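Local coordinates for hypothetical protein (Pseudomonas aeruginosa, PDB 2IGS) that is of unknown function but probably has a fold related to that of lysozyme, at residues 18-21 against 22-25; 87-91 against 92-96; 99-102 against 103-107. All coordinates share one frame; numbering follows the deposited sequence. Where two conformers were deposited one is given.

Interaction 1 of 3, residues 18-21 against 22-25; sequences NIYK and GFAR
Phe23 turns an edge of its ring to the face of Tyr20, three residues back on the same helix. The two planes stand at 86°, and the ring centroids lie 5.5 Å apart. This is a T-shaped pair. Phe23 CD2 is the atom that reaches in, and it sits over the centre of the Tyr20 ring. Its distance to Tyr20 CD2 is 4.1 Å.

Ile19 meets Phe23 in another way. The two side chains run alongside each other and point the same way, one helical turn apart. Ile19 CG2 lies 3.6 Å from Phe23 CE2 and also reaches CZ. CG2 is the branch that lies anti to the backbone N of Ile19, while the longer CG1 branch leads away from the ring. Phe23 CG lies beside its own backbone N (chi1 -67°), which turns the ring back along the helix toward Ile19 and Tyr20. One face of the ring rests over Ile19 O, offset toward the rim.

That carbonyl also takes the regular helical bond from Phe23, with Phe23 N at 3.1 Å from Ile19 O. The next turns close by Ala24 N to Tyr20 O at 2.9 Å and Arg25 N to Lys21 O at 3.1 Å. Gly22 N makes weak bonds to the carbonyls of Asn18 and Ile19.

Tyr20 also makes an edge-to-face pair with Trp42, and both Tyr20 and Phe23 touch Ile79 and Ile95. The arrangement is that of an amphipathic alpha-helix whose aromatic side faces the core of a helical bundle.

Interaction 2 of 3, residues 87-91 against 92-96; sequences KERVC and NVEIL
Arg89 and Glu94 form a salt bridge five residues apart, with Arg89 NH1 3.0 Å from Glu94 OE1. The oxygen lies close to the guanidinium plane. The guanidinium in turn meets the carboxylate from above its plane, and the two planes are 55° apart. Val93 CG1 lies over one face of the guanidinium. Both charged groups have second partners: Arg89 NH2 pairs with Asp172, and Glu94 OE2 with Arg82. This network probably fixes the rotation of both ends.

A second polar pair joins Glu88 and Asn92. Asn92 ND2 donates to Glu88 OE2 at 3.0 Å, but in one of two conformers of Glu88, so this bond is doubtful.

The apolar contact is between Val90 and Ile95, which run side by side. Val90 CG1, the branch anti to the backbone N (chi1 167°), lies 3.6 Å from Ile95 CD1.

The backbone bonds change span here. Asn92 N still bonds Glu88 O at 2.9 Å, a normal alpha turn. Arg89 O then accepts from both Val93 N and Glu94 N. Ile95 N bonds Val90 O at 2.8 Å and Leu96 N bonds Cys91 O at 3.0 Å, both five residues back. This is a pi-type widening of helix 87-113.

Cys91 ties the helix to Cys27 of helix 12-27 by a disulfide. Ile95 packs on that helix and on helix 63-82, while Val93 and Glu94 face helix 171-177.

Interaction 3 of 3, residues 99-102 against 103-107; sequences LTSM and AQNLD
Regular alpha-helix in the middle of helix 87-113 is the setting of this mostly buried contact. Four bonds of the usual span hold it. Ala103 N meets Leu99 O at 3.2 Å, and Gln104 N meets Thr100 O at 3.2 Å with a nearly straight N-H (168°). Asn105 N meets Ser101 O at 2.9 Å, and Leu106 N meets Met102 O at 3.0 Å.

The side chains of Thr100 and Gln104 lie alongside each other and point the same way. Thr100 CG2 is the branch that touches, 3.8 Å from Gln104 NE2, so a methyl rests against the amide end. It is placed there because CG2 is anti to the backbone N, while OG1 lies beside that N (chi1 -61°) and bonds the carbonyl of Leu96.

Ser101 and Asn105 are linked through a water. Asn105 ND2 donates to it at 3.2 Å, and Ser101 OG makes a weak bond to it at 3.3 Å. Asn105 ND2 also bonds the carbonyl of Thr168, which Ser101 OG meets weakly. The buried amide is thus held by both the water and a loop.

Met102, present as selenomethionine, packs on Ala41 and Trp42 of helix 35-48 and on Thr208 of helix 203-216. Leu99 and Leu106 also touch helix 35-48, and Asn105 touches helix 203-216. Helix 87-113 thus packs here against both helices, consistent with an inner helix of this helical bundle.

From the N terminus, interaction 1 comes first, on helix 12-27. Interactions 2 and 3 follow on helix 87-113. Each is made within one continuous stretch, so none closes a long loop, and none nests in or crosses another. Interactions 2 and 3 follow closely on one helix, two residues apart, and the hydroxyl of Thr100 bonds the carbonyl of Leu96. Interaction 1 meets interaction 2 where Ala24 CB lies 3.8 Å from Leu96 CD2 and where Phe23 and Tyr20 pack on Ile95. These two line the interface of helices 12-27 and 87-113. Interaction 3 touches interaction 1 through Leu99 and Ala24, but mainly joins helix 87-113 to helices 35-48 and 203-216.

Interaction 1 of 3, residues 18-21 against 22-25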
loop_
_atom_site.group_PDB
_atom_site.type_symbol
_atom_site.label_atom_id
_atom_site.label_comp_id
_atom_site.label_asym_id
_atom_site.label_seq_id
_atom_site.Cartn_x
_atom_site.Cartn_y
_atom_site.Cartn_z
ATOM N N ASN F 18 -7.152 -3.853 51.754
ATOM C CA ASN F 18 -7.501 -3.494 53.131
ATOM C C ASN F 18 -6.661 -4.237 54.154
ATOM O O ASN F 18 -6.206 -3.647 55.129
ATOM C CB ASN F 18 -8.998 -3.705 53.390
ATOM C CG ASN F 18 -9.834 -2.539 52.913
ATOM O OD1 ASN F 18 -9.298 -1.548 52.407
ATOM N ND2 ASN F 18 -11.151 -2.635 53.080
ATOM N N ILE F 19 -6.481 -5.531 53.922
ATOM C CA ILE F 19 -5.591 -6.384 54.718
ATOM C C ILE F 19 -4.119 -5.966 54.591
ATOM O O ILE F 19 -3.400 -5.900 55.591
ATOM C CB ILE F 19 -5.726 -7.858 54.290
ATOM C CG1 ILE F 19 -7.112 -8.387 54.674
ATOM C CG2 ILE F 19 -4.640 -8.698 54.924
ATOM C CD1 ILE F 19 -7.467 -9.706 54.019
ATOM N N TYR F 20 -3.676 -5.687 53.365
ATOM C CA TYR F 20 -2.306 -5.274 53.143
ATOM C C TYR F 20 -1.983 -3.851 53.653
ATOM O O TYR F 20 -0.851 -3.589 54.106
ATOM C CB TYR F 20 -1.919 -5.495 51.678
ATOM C CG TYR F 20 -1.535 -6.946 51.412
ATOM C CD1 TYR F 20 -2.514 -7.938 51.241
ATOM C CD2 TYR F 20 -0.200 -7.326 51.377
ATOM C CE1 TYR F 20 -2.158 -9.273 51.032
ATOM C CE2 TYR F 20 0.164 -8.641 51.158
ATOM C CZ TYR F 20 -0.812 -9.613 50.996
ATOM O OH TYR F 20 -0.421 -10.906 50.763
ATOM N N LYS F 21 -2.968 -2.951 53.620
ATOM C CA LYS F 21 -2.826 -1.664 54.307
ATOM C C LYS F 21 -2.456 -1.895 55.803
ATOM O O LYS F 21 -1.610 -1.199 56.369
ATOM C CB LYS F 21 -4.107 -0.827 54.136
ATOM C CG LYS F 21 -3.924 0.668 54.377
ATOM C CD LYS F 21 -5.164 1.499 53.983
ATOM C CE LYS F 21 -5.116 2.867 54.676
ATOM N NZ LYS F 21 -5.966 3.931 54.037
ATOM N N GLY F 22 -3.057 -2.923 56.395
ATOM C CA GLY F 22 -2.823 -3.298 57.780
ATOM C C GLY F 22 -1.453 -3.891 58.056
ATOM O O GLY F 22 -0.829 -3.539 59.065
ATOM N N PHE F 23 -0.993 -4.795 57.182
ATOM C CA PHE F 23 0.367 -5.331 57.279
ATOM C C PHE F 23 1.393 -4.202 57.137
ATOM O O PHE F 23 2.334 -4.140 57.905
ATOM C CB PHE F 23 0.644 -6.420 56.238
ATOM C CG PHE F 23 -0.140 -7.698 56.435
ATOM C CD1 PHE F 23 -0.409 -8.194 57.706
ATOM C CD2 PHE F 23 -0.556 -8.434 55.335
ATOM C CE1 PHE F 23 -1.107 -9.386 57.879
ATOM C CE2 PHE F 23 -1.258 -9.644 55.491
ATOM C CZ PHE F 23 -1.527 -10.113 56.769
ATOM N N ALA F 24 1.186 -3.312 56.166
ATOM C CA ALA F 24 2.135 -2.248 55.838
ATOM C C ALA F 24 2.282 -1.238 56.965
ATOM O O ALA F 24 3.376 -0.731 57.216
ATOM C CB ALA F 24 1.733 -1.530 54.531
ATOM N N ARG F 25 1.171 -0.948 57.633
ATOM C CA ARG F 25 1.189 -0.073 58.795
ATOM C C ARG F 25 1.959 -0.719 59.963
ATOM O O ARG F 25 2.725 -0.040 60.643
ATOM C CB ARG F 25 -0.225 0.355 59.197
ATOM C CG ARG F 25 -0.225 1.458 60.246
ATOM C CD ARG F 25 -1.611 1.922 60.647
ATOM N NE ARG F 25 -1.679 2.016 62.104
ATOM C CZ ARG F 25 -1.126 2.984 62.834
ATOM N NH1 ARG F 25 -0.471 3.983 62.254
ATOM N NH2 ARG F 25 -1.230 2.950 64.151
#

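Interaction 2 of 3, residues 87-91 against 92-96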
loop_
_atom_site.group_PDB
_atom_site.type_symbol
_atom_site.label_atom_id
_atom_site.label_comp_id
_atom_site.label_asym_id
_atom_site.label_seq_id
_atom_site.Cartn_x
_atom_site.Cartn_y
_atom_site.Cartn_z
ATOM N N LYS F 87 9.597 -10.042 61.200
ATOM C CA LYS F 87 9.164 -8.720 60.752
ATOM C C LYS F 87 10.082 -8.124 59.689
ATOM O O LYS F 87 9.586 -7.610 58.685
ATOM C CB LYS F 87 8.923 -7.737 61.923
ATOM C CG LYS F 87 8.511 -6.334 61.468
ATOM C CD LYS F 87 8.207 -5.400 62.616
ATOM C CE LYS F 87 6.707 -5.191 62.789
ATOM N NZ LYS F 87 6.422 -4.190 63.858
ATOM N N GLU F 88 11.399 -8.191 59.889
ATOM C CA GLU F 88 12.333 -7.645 58.897
ATOM C C GLU F 88 12.112 -8.179 57.481
ATOM O O GLU F 88 12.028 -7.389 56.539
ATOM C CB GLU F 88 13.792 -7.834 59.319
ATOM C CG GLU F 88 14.422 -6.584 59.926
ATOM C CD GLU F 88 14.645 -5.468 58.910
ATOM O OE1 GLU F 88 14.434 -4.287 59.273
ATOM O OE2 GLU F 88 15.030 -5.770 57.756
ATOM N N ARG F 89 12.003 -9.501 57.338
ATOM C CA ARG F 89 11.838 -10.134 56.011
ATOM C C ARG F 89 10.456 -9.898 55.425
ATOM O O ARG F 89 10.314 -9.521 54.252
ATOM C CB ARG F 89 12.107 -11.649 56.088
ATOM C CG ARG F 89 12.500 -12.259 54.748
ATOM C CD ARG F 89 12.730 -13.767 54.759
ATOM N NE ARG F 89 13.261 -14.176 53.453
ATOM C CZ ARG F 89 12.532 -14.336 52.339
ATOM N NH1 ARG F 89 11.206 -14.161 52.341
ATOM N NH2 ARG F 89 13.134 -14.677 51.207
ATOM N N VAL F 90 9.436 -10.136 56.244
ATOM C CA VAL F 90 8.054 -9.953 55.834
ATOM C C VAL F 90 7.887 -8.532 55.289
ATOM O O VAL F 90 7.344 -8.341 54.211
ATOM C CB VAL F 90 7.069 -10.246 56.989
ATOM C CG1 VAL F 90 5.681 -9.744 56.653
ATOM C CG2 VAL F 90 7.042 -11.756 57.333
ATOM N N CYS F 91 8.423 -7.554 56.004
ATOM C CA CYS F 91 8.279 -6.156 55.612
ATOM C C CYS F 91 9.140 -5.721 54.432
ATOM O O CYS F 91 8.623 -5.191 53.450
ATOM C CB CYS F 91 8.548 -5.262 56.807
ATOM S SG CYS F 91 7.274 -5.492 58.050
ATOM N N ASN F 92 10.446 -5.965 54.545
ATOM C CA ASN F 92 11.429 -5.425 53.617
ATOM C C ASN F 92 11.878 -6.374 52.513
ATOM O O ASN F 92 12.595 -5.962 51.606
ATOM C CB ASN F 92 12.640 -4.896 54.395
ATOM C CG ASN F 92 12.245 -3.911 55.488
ATOM O OD1 ASN F 92 11.259 -3.176 55.362
ATOM N ND2 ASN F 92 13.012 -3.898 56.576
ATOM N N VAL F 93 11.470 -7.636 52.577
ATOM C CA VAL F 93 11.720 -8.553 51.448
ATOM C C VAL F 93 10.440 -8.941 50.701
ATOM O O VAL F 93 10.416 -8.974 49.473
ATOM C CB VAL F 93 12.548 -9.806 51.862
ATOM C CG1 VAL F 93 12.759 -10.761 50.664
ATOM C CG2 VAL F 93 13.897 -9.376 52.463
ATOM N N GLU F 94 9.366 -9.180 51.444
ATOM C CA GLU F 94 8.132 -9.702 50.872
ATOM C C GLU F 94 7.058 -8.661 50.530
ATOM O O GLU F 94 6.591 -8.587 49.383
ATOM C CB GLU F 94 7.570 -10.801 51.777
ATOM C CG GLU F 94 8.614 -11.887 52.117
ATOM C CD GLU F 94 8.151 -12.858 53.189
ATOM O OE1 GLU F 94 8.963 -13.234 54.056
ATOM O OE2 GLU F 94 6.970 -13.256 53.180
ATOM N N ILE F 95 6.684 -7.850 51.506
ATOM C CA ILE F 95 5.485 -7.033 51.378
ATOM C C ILE F 95 5.677 -5.623 50.776
ATOM O O ILE F 95 5.111 -5.304 49.720
ATOM C CB ILE F 95 4.674 -7.030 52.699
ATOM C CG1 ILE F 95 4.204 -8.469 53.002
ATOM C CG2 ILE F 95 3.483 -6.062 52.605
ATOM C CD1 ILE F 95 3.257 -8.623 54.199
ATOM N N LEU F 96 6.466 -4.774 51.422
ATOM C CA LEU F 96 6.602 -3.404 50.907
ATOM C C LEU F 96 7.198 -3.381 49.481
ATOM O O LEU F 96 6.722 -2.626 48.633
ATOM C CB LEU F 96 7.353 -2.490 51.901
ATOM C CG LEU F 96 6.755 -2.399 53.320
ATOM C CD1 LEU F 96 7.538 -1.463 54.223
ATOM C CD2 LEU F 96 5.284 -2.004 53.325
#

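Interaction 3 of 3, residues 99-102 against 103-107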
loop_
_atom_site.group_PDB
_atom_site.type_symbol
_atom_site.label_atom_id
_atom_site.label_comp_id
_atom_site.label_asym_id
_atom_site.label_seq_id
_atom_site.Cartn_x
_atom_site.Cartn_y
_atom_site.Cartn_z
ATOM N N LEU F 99 4.389 -4.184 47.149
ATOM C CA LEU F 99 3.452 -3.097 47.001
ATOM C C LEU F 99 4.028 -1.990 46.133
ATOM O O LEU F 99 3.355 -1.505 45.216
ATOM C CB LEU F 99 3.045 -2.562 48.360
ATOM C CG LEU F 99 2.173 -3.497 49.199
ATOM C CD1 LEU F 99 1.859 -2.847 50.521
ATOM C CD2 LEU F 99 0.888 -3.873 48.443
ATOM N N THR F 100 5.277 -1.620 46.431
ATOM C CA THR F 100 6.040 -0.637 45.662
ATOM C C THR F 100 6.137 -1.039 44.193
ATOM O O THR F 100 5.853 -0.229 43.327
ATOM C CB THR F 100 7.456 -0.427 46.253
ATOM O OG1 THR F 100 7.357 0.063 47.599
ATOM C CG2 THR F 100 8.229 0.584 45.464
ATOM N N SER F 101 6.510 -2.292 43.927
ATOM C CA SER F 101 6.826 -2.741 42.574
ATOM C C SER F 101 5.576 -2.800 41.699
ATOM O O SER F 101 5.601 -2.346 40.554
ATOM C CB SER F 101 7.590 -4.083 42.586
ATOM O OG SER F 101 6.838 -5.177 42.060
HETATM N N MSE F 102 4.477 -3.328 42.246
HETATM C CA MSE F 102 3.201 -3.305 41.547
HETATM C C MSE F 102 2.733 -1.915 41.178
HETATM O O MSE F 102 2.178 -1.735 40.104
HETATM C CB MSE F 102 2.112 -3.985 42.353
HETATM C CG MSE F 102 2.138 -5.476 42.243
HETATM SE SE MSE F 102 0.417 -6.278 42.551
HETATM C CE MSE F 102 -0.323 -5.074 43.880
ATOM N N ALA F 103 2.950 -0.938 42.059
ATOM C CA ALA F 103 2.498 0.425 41.818
ATOM C C ALA F 103 3.254 1.010 40.633
ATOM O O ALA F 103 2.650 1.554 39.722
ATOM C CB ALA F 103 2.698 1.284 43.069
ATOM N N GLN F 104 4.579 0.858 40.652
ATOM C CA GLN F 104 5.467 1.344 39.600
ATOM C C GLN F 104 5.213 0.648 38.263
ATOM O O GLN F 104 5.155 1.311 37.218
ATOM C CB GLN F 104 6.942 1.209 40.024
ATOM C CG GLN F 104 7.345 2.167 41.160
ATOM C CD GLN F 104 8.689 1.836 41.820
ATOM O OE1 GLN F 104 9.198 0.712 41.719
ATOM N NE2 GLN F 104 9.263 2.824 42.515
ATOM N N ASN F 105 5.043 -0.672 38.297
ATOM C CA ASN F 105 4.812 -1.427 37.068
ATOM C C ASN F 105 3.479 -1.087 36.407
ATOM O O ASN F 105 3.428 -0.836 35.197
ATOM C CB ASN F 105 5.046 -2.931 37.267
ATOM C CG ASN F 105 6.547 -3.264 37.438
ATOM O OD1 ASN F 105 7.404 -2.643 36.794
ATOM N ND2 ASN F 105 6.866 -4.224 38.317
ATOM N N LEU F 106 2.430 -1.019 37.225
ATOM C CA LEU F 106 1.101 -0.593 36.801
ATOM C C LEU F 106 1.056 0.804 36.200
ATOM O O LEU F 106 0.337 1.030 35.204
ATOM C CB LEU F 106 0.130 -0.671 37.973
ATOM C CG LEU F 106 -1.370 -0.989 37.789
ATOM C CD1 LEU F 106 -2.264 0.048 38.451
ATOM C CD2 LEU F 106 -1.829 -1.324 36.356
ATOM N N ASP F 107 1.790 1.749 36.787
ATOM C CA ASP F 107 1.807 3.097 36.222
ATOM C C ASP F 107 2.569 3.159 34.892
ATOM O O ASP F 107 2.185 3.908 33.992
ATOM C CB ASP F 107 2.290 4.128 37.252
ATOM C CG ASP F 107 1.285 4.327 38.391
ATOM O OD1 ASP F 107 0.077 4.016 38.203
ATOM O OD2 ASP F 107 1.694 4.782 39.476
HETATM O O HOH W 1 4.549 -5.885 39.784
#